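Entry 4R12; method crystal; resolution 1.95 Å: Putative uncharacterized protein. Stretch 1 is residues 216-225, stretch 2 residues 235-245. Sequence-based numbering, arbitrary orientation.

Stretch 1 216-225: LVMLPFDTTA
Stretch 2, residues 235-245: DQSSFATVTLL

Stretch 1 enters as a β-strand, 216-220, and leaves as a loop, 221-225, extended again from D222; stretch 2 belongs to a longer helix, 235-245, with a wider π-type turn at 235-238. Strand and helix run roughly antiparallel, their N-to-C directions at 148° and their axes 8.4 Å apart at closest approach. The register is set by F221 and S237, whose CA atoms lie 5.2 Å apart; from there the strand pairs backward with the later helical turns, and the loop passes Q236. The strand phi/psi values are L216 -100/119, V217 -116/120, M218 -146/167, L219 -163/158 and P220 -88/119. F221 breaks the extension at -97/-12, after which D222, T223 and T224 return to extended values (-79/158, -132/176, -138/163). From S238 onward the helix is regular, with backbone bonds such as L244 N to A240 O (2.8 Å) and L245 N to T241 O (3.1 Å); S237, at -144/-48, departs from helical phi. All residues of both stretches are buried, and the contact covers 519 Å² summed over both sides.

The apolar part lies between the strand and the later helical turns. Strand alternation points V217 and L219 toward the helix and M218 away. V217 (chi1 t) places CG1 3.7 Å from L244 CD1. L219 (chi1 p, chi2 p), which loses 80 Å² to the helix, brings CD2 to 3.6 Å from L244 CB and 3.9 Å from A240 CB, while its CD1 lies 3.7 Å from T241 OG1. The A240 side chain, a lone methyl, points toward the strand, and L219 CD2 also lies 3.2 Å from A240 O, a carbonyl already accepting from L244 N. L244 (chi1 t, chi2 p) thus meets both V217 and L219, its branched side chain filling the space between strand and helix.

Direct hydrogen bonds gather where the loop meets the start of stretch 2. Q236, extended with chi1 and chi2 both t and chi3 at 34°, presents its amide to T224: T224 N donates to Q236 OE1 (3.0 Å, 163° at hydrogen), and Q236 NE2 donates to T224 OG1 (2.9 Å, 172°). A glutamine amide suits this position because it offers an acceptor and a donor together, matching the backbone NH and side-chain oxygen of T224 (chi1 p). S237, chi1 m, points toward the loop and donates from OG to D222 O at 2.7 Å; its short side chain places OG within reach of the backbone where the two chains run close, as the F221-S237 CA separation attests. Beside these bonds, T223 (chi1 p) packs CG2 3.5 Å from S237 CB.

Two waters bridge the stretches, one between carbonyls and one between a carbonyl and a hydroxyl. Water 1 donates to P220 O (2.6 Å) and S237 O (2.9 Å). Water 2 donates to F221 O (2.7 Å) and is hydrogen-bonded to T241 OG1 (2.7 Å). T241, chi1 m, also sets OG1 3.5 Å from F221 CB, whereas the F221 ring, chi1 p and chi2 92°, leads away from the helix.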

ATOM      1  N   LEU A 216       8.133  15.455  11.726  1.00 27.62           N
ATOM      2  CA  LEU A 216       7.987  14.335  10.814  1.00 27.70           C
ATOM      3  C   LEU A 216       6.512  14.142  10.464  1.00 26.14           C
ATOM      4  O   LEU A 216       5.682  13.889  11.343  1.00 25.16           O
ATOM      5  CB  LEU A 216       8.552  13.060  11.433  1.00 27.36           C
ATOM      6  CG  LEU A 216       8.425  11.808  10.568  1.00 28.13           C
ATOM      7  CD1 LEU A 216       9.167  11.998   9.240  1.00 25.32           C
ATOM      8  CD2 LEU A 216       8.947  10.592  11.331  1.00 29.21           C
ATOM      9  N   VAL A 217       6.195  14.269   9.186  1.00 24.35           N
ATOM     10  CA  VAL A 217       4.830  14.061   8.713  1.00 23.66           C
ATOM     11  C   VAL A 217       4.850  12.849   7.784  1.00 23.03           C
ATOM     12  O   VAL A 217       5.545  12.854   6.787  1.00 24.04           O
ATOM     13  CB  VAL A 217       4.296  15.297   7.974  1.00 24.31           C
ATOM     14  CG1 VAL A 217       2.878  15.052   7.479  1.00 22.80           C
ATOM     15  CG2 VAL A 217       4.368  16.533   8.875  1.00 26.99           C
ATOM     16  N   MET A 218       4.093  11.814   8.113  1.00 22.31           N
ATOM     17  CA  MET A 218       4.302  10.527   7.460  1.00 21.68           C
ATOM     18  C   MET A 218       3.022   9.749   7.266  1.00 23.55           C
ATOM     19  O   MET A 218       1.982  10.082   7.857  1.00 21.12           O
ATOM     20  CB  MET A 218       5.261   9.680   8.283  1.00 22.19           C
ATOM     21  CG  MET A 218       4.638   9.181   9.579  1.00 24.69           C
ATOM     22  SD  MET A 218       5.933   8.621  10.705  1.00 30.62           S
ATOM     23  CE  MET A 218       4.968   7.622  11.842  1.00 25.09           C
ATOM     24  N   LEU A 219       3.115   8.703   6.449  1.00 23.02           N
ATOM     25  CA  LEU A 219       1.999   7.805   6.205  1.00 20.56           C
ATOM     26  C   LEU A 219       2.524   6.511   5.601  1.00 22.72           C
ATOM     27  O   LEU A 219       3.627   6.480   5.032  1.00 22.73           O
ATOM     28  CB  LEU A 219       0.956   8.441   5.273  1.00 20.89           C
ATOM     29  CG  LEU A 219       1.362   8.972   3.892  1.00 22.92           C
ATOM     30  CD1 LEU A 219       1.541   7.852   2.851  1.00 21.72           C
ATOM     31  CD2 LEU A 219       0.318   9.994   3.406  1.00 21.15           C
ATOM     32  N   PRO A 220       1.739   5.436   5.729  1.00 23.49           N
ATOM     33  CA  PRO A 220       2.033   4.191   5.019  1.00 23.58           C
ATOM     34  C   PRO A 220       1.386   4.230   3.638  1.00 21.82           C
ATOM     35  O   PRO A 220       0.169   4.373   3.568  1.00 22.79           O
ATOM     36  CB  PRO A 220       1.390   3.126   5.918  1.00 23.97           C
ATOM     37  CG  PRO A 220       0.201   3.837   6.523  1.00 22.39           C
ATOM     38  CD  PRO A 220       0.607   5.294   6.668  1.00 22.11           C
ATOM     39  N   PHE A 221       2.151   4.148   2.554  1.00 19.54           N
ATOM     40  CA  PHE A 221       1.489   4.247   1.247  1.00 20.05           C
ATOM     41  C   PHE A 221       1.183   2.890   0.601  1.00 19.78           C
ATOM     42  O   PHE A 221       0.406   2.829  -0.364  1.00 19.00           O
ATOM     43  CB  PHE A 221       2.289   5.134   0.269  1.00 19.55           C
ATOM     44  CG  PHE A 221       3.546   4.507  -0.299  1.00 22.90           C
ATOM     45  CD1 PHE A 221       3.516   3.810  -1.515  1.00 23.17           C
ATOM     46  CD2 PHE A 221       4.773   4.693   0.326  1.00 33.03           C
ATOM     47  CE1 PHE A 221       4.674   3.276  -2.059  1.00 32.57           C
ATOM     48  CE2 PHE A 221       5.933   4.163  -0.211  1.00 36.06           C
ATOM     49  CZ  PHE A 221       5.887   3.455  -1.410  1.00 29.66           C
ATOM     50  N   ASP A 222       1.736   1.803   1.124  1.00 22.96           N
ATOM     51  CA  ASP A 222       1.442   0.503   0.522  1.00 22.75           C
ATOM     52  C   ASP A 222       0.064  -0.000   0.966  1.00 23.37           C
ATOM     53  O   ASP A 222      -0.488   0.445   1.981  1.00 21.69           O
ATOM     54  CB  ASP A 222       2.530  -0.532   0.855  1.00 21.05           C
ATOM     55  CG  ASP A 222       2.610  -0.853   2.336  1.00 23.52           C
ATOM     56  OD1 ASP A 222       2.707   0.087   3.146  1.00 23.32           O
ATOM     57  OD2 ASP A 222       2.574  -2.054   2.692  1.00 24.52           O
ATOM     58  N   THR A 223      -0.495  -0.909   0.171  1.00 22.55           N
ATOM     59  CA  THR A 223      -1.853  -1.384   0.368  1.00 22.46           C
ATOM     60  C   THR A 223      -1.916  -2.903   0.326  1.00 24.37           C
ATOM     61  O   THR A 223      -0.911  -3.572   0.053  1.00 24.17           O
ATOM     62  CB  THR A 223      -2.792  -0.840  -0.712  1.00 23.01           C
ATOM     63  OG1 THR A 223      -2.217  -1.127  -1.990  1.00 23.37           O
ATOM     64  CG2 THR A 223      -2.987   0.681  -0.557  1.00 21.91           C
ATOM     65  N   THR A 224      -3.101  -3.451   0.582  1.00 23.71           N
ATOM     66  CA  THR A 224      -3.300  -4.901   0.500  1.00 24.98           C
ATOM     67  C   THR A 224      -4.616  -5.229  -0.172  1.00 22.34           C
ATOM     68  O   THR A 224      -5.502  -4.389  -0.267  1.00 23.01           O
ATOM     69  CB  THR A 224      -3.296  -5.579   1.880  1.00 24.20           C
ATOM     70  OG1 THR A 224      -4.241  -4.921   2.739  1.00 25.97           O
ATOM     71  CG2 THR A 224      -1.913  -5.536   2.503  1.00 26.31           C
ATOM     72  N   ALA A 225      -4.729  -6.479  -0.612  1.00 23.85           N
ATOM     73  CA  ALA A 225      -5.942  -6.998  -1.222  1.00 24.07           C
ATOM     74  C   ALA A 225      -5.802  -8.506  -1.396  1.00 23.07           C
ATOM     75  O   ALA A 225      -4.697  -9.055  -1.288  1.00 25.64           O
ATOM     76  CB  ALA A 225      -6.212  -6.338  -2.551  1.00 22.69           C
ATOM     77  N   ASP A 235      -9.234   4.147   0.972  1.00 21.09           N
ATOM     78  CA  ASP A 235      -9.205   4.642   2.357  1.00 21.71           C
ATOM     79  C   ASP A 235      -8.018   4.078   3.124  1.00 21.63           C
ATOM     80  O   ASP A 235      -7.449   4.759   3.978  1.00 20.92           O
ATOM     81  CB  ASP A 235     -10.505   4.327   3.107  1.00 22.48           C
ATOM     82  CG  ASP A 235     -10.723   5.270   4.293  1.00 25.24           C
ATOM     83  OD1 ASP A 235     -10.280   6.439   4.194  1.00 23.29           O
ATOM     84  OD2 ASP A 235     -11.305   4.846   5.321  1.00 22.90           O
ATOM     85  N   GLN A 236      -7.646   2.831   2.829  1.00 21.00           N
ATOM     86  CA  GLN A 236      -6.520   2.206   3.504  1.00 21.61           C
ATOM     87  C   GLN A 236      -5.255   3.058   3.455  1.00 21.30           C
ATOM     88  O   GLN A 236      -4.596   3.267   4.481  1.00 21.05           O
ATOM     89  CB  GLN A 236      -6.225   0.825   2.887  1.00 20.38           C
ATOM     90  CG  GLN A 236      -5.065   0.105   3.554  1.00 22.27           C
ATOM     91  CD  GLN A 236      -4.840  -1.273   2.953  1.00 24.35           C
ATOM     92  OE1 GLN A 236      -5.050  -1.475   1.755  1.00 22.50           O
ATOM     93  NE2 GLN A 236      -4.426  -2.225   3.782  1.00 23.30           N
ATOM     94  N   SER A 237      -4.918   3.557   2.269  1.00 20.91           N
ATOM     95  CA  SER A 237      -3.687   4.328   2.090  1.00 21.51           C
ATOM     96  C   SER A 237      -3.783   5.496   1.095  1.00 20.65           C
ATOM     97  O   SER A 237      -3.305   6.590   1.371  1.00 21.74           O
ATOM     98  CB  SER A 237      -2.556   3.410   1.605  1.00 21.89           C
ATOM     99  OG  SER A 237      -2.300   2.339   2.502  1.00 21.98           O
ATOM    100  N   SER A 238      -4.345   5.245  -0.086  1.00 20.45           N
ATOM    101  CA  SER A 238      -4.057   6.129  -1.210  1.00 21.43           C
ATOM    102  C   SER A 238      -4.787   7.475  -1.123  1.00 20.20           C
ATOM    103  O   SER A 238      -4.301   8.477  -1.670  1.00 21.31           O
ATOM    104  CB  SER A 238      -4.357   5.408  -2.533  1.00 21.45           C
ATOM    105  OG  SER A 238      -5.729   5.093  -2.663  1.00 29.36           O
ATOM    106  N   PHE A 239      -5.922   7.542  -0.421  1.00 20.80           N
ATOM    107  CA  PHE A 239      -6.522   8.862  -0.182  1.00 21.04           C
ATOM    108  C   PHE A 239      -5.514   9.740   0.572  1.00 20.87           C
ATOM    109  O   PHE A 239      -5.240  10.876   0.148  1.00 20.13           O
ATOM    110  CB  PHE A 239      -7.854   8.747   0.582  1.00 21.50           C
ATOM    111  CG  PHE A 239      -8.599  10.062   0.764  1.00 23.60           C
ATOM    112  CD1 PHE A 239      -8.207  10.986   1.729  1.00 23.20           C
ATOM    113  CD2 PHE A 239      -9.744  10.332   0.022  1.00 22.98           C
ATOM    114  CE1 PHE A 239      -8.915  12.172   1.916  1.00 23.31           C
ATOM    115  CE2 PHE A 239     -10.456  11.513   0.218  1.00 24.98           C
ATOM    116  CZ  PHE A 239     -10.042  12.432   1.158  1.00 21.34           C
ATOM    117  N   ALA A 240      -4.949   9.219   1.667  1.00 19.69           N
ATOM    118  CA  ALA A 240      -3.915   9.934   2.411  1.00 20.46           C
ATOM    119  C   ALA A 240      -2.663  10.220   1.573  1.00 19.98           C
ATOM    120  O   ALA A 240      -2.072  11.298   1.678  1.00 20.30           O
ATOM    121  CB  ALA A 240      -3.523   9.153   3.700  1.00 20.65           C
ATOM    122  N   THR A 241      -2.260   9.270   0.734  1.00 20.55           N
ATOM    123  CA  THR A 241      -1.115   9.520  -0.143  1.00 20.60           C
ATOM    124  C   THR A 241      -1.355  10.734  -1.054  1.00 21.03           C
ATOM    125  O   THR A 241      -0.489  11.603  -1.189  1.00 19.23           O
ATOM    126  CB  THR A 241      -0.792   8.286  -0.995  1.00 21.53           C
ATOM    127  OG1 THR A 241      -0.547   7.173  -0.124  1.00 21.73           O
ATOM    128  CG2 THR A 241       0.440   8.547  -1.867  1.00 20.02           C
ATOM    129  N   VAL A 242      -2.535  10.798  -1.666  1.00 20.32           N
ATOM    130  CA  VAL A 242      -2.908  11.953  -2.487  1.00 20.05           C
ATOM    131  C   VAL A 242      -2.913  13.233  -1.661  1.00 19.94           C
ATOM    132  O   VAL A 242      -2.427  14.305  -2.096  1.00 21.82           O
ATOM    133  CB  VAL A 242      -4.305  11.748  -3.114  1.00 19.97           C
ATOM    134  CG1 VAL A 242      -4.801  13.028  -3.770  1.00 20.69           C
ATOM    135  CG2 VAL A 242      -4.258  10.619  -4.133  1.00 19.92           C
ATOM    136  N   THR A 243      -3.485  13.121  -0.469  1.00 20.77           N
ATOM    137  CA  THR A 243      -3.567  14.243   0.460  1.00 20.24           C
ATOM    138  C   THR A 243      -2.194  14.813   0.760  1.00 20.31           C
ATOM    139  O   THR A 243      -1.954  16.012   0.572  1.00 20.97           O
ATOM    140  CB  THR A 243      -4.232  13.817   1.791  1.00 19.63           C
ATOM    141  OG1 THR A 243      -5.580  13.392   1.548  1.00 20.70           O
ATOM    142  CG2 THR A 243      -4.245  14.996   2.780  1.00 19.64           C
ATOM    143  N   LEU A 244      -1.279  13.961   1.221  1.00 20.74           N
ATOM    144  CA  LEU A 244       0.039  14.459   1.633  1.00 21.00           C
ATOM    145  C   LEU A 244       0.855  14.998   0.454  1.00 21.80           C
ATOM    146  O   LEU A 244       1.528  16.029   0.582  1.00 22.23           O
ATOM    147  CB  LEU A 244       0.824  13.373   2.358  1.00 22.04           C
ATOM    148  CG  LEU A 244       2.100  13.897   3.020  1.00 23.14           C
ATOM    149  CD1 LEU A 244       1.770  15.096   3.935  1.00 22.07           C
ATOM    150  CD2 LEU A 244       2.768  12.776   3.825  1.00 23.39           C
ATOM    151  N   LEU A 245       0.795  14.338  -0.698  1.00 20.98           N
ATOM    152  CA  LEU A 245       1.446  14.911  -1.878  1.00 21.18           C
ATOM    153  C   LEU A 245       0.833  16.269  -2.240  1.00 21.35           C
ATOM    154  O   LEU A 245       1.559  17.182  -2.649  1.00 22.86           O
ATOM    155  CB  LEU A 245       1.382  13.955  -3.091  1.00 21.19           C
ATOM    156  CG  LEU A 245       2.273  12.710  -2.954  1.00 21.08           C
ATOM    157  CD1 LEU A 245       1.904  11.660  -4.018  1.00 21.65           C
ATOM    158  CD2 LEU A 245       3.757  13.086  -3.086  1.00 21.53           C
TER
HETATM  159  O   HOH W   1      -1.593   6.245   3.704  1.00 24.83           O
HETATM  160  O   HOH W   2      -0.923   4.886  -1.542  1.00 23.09           O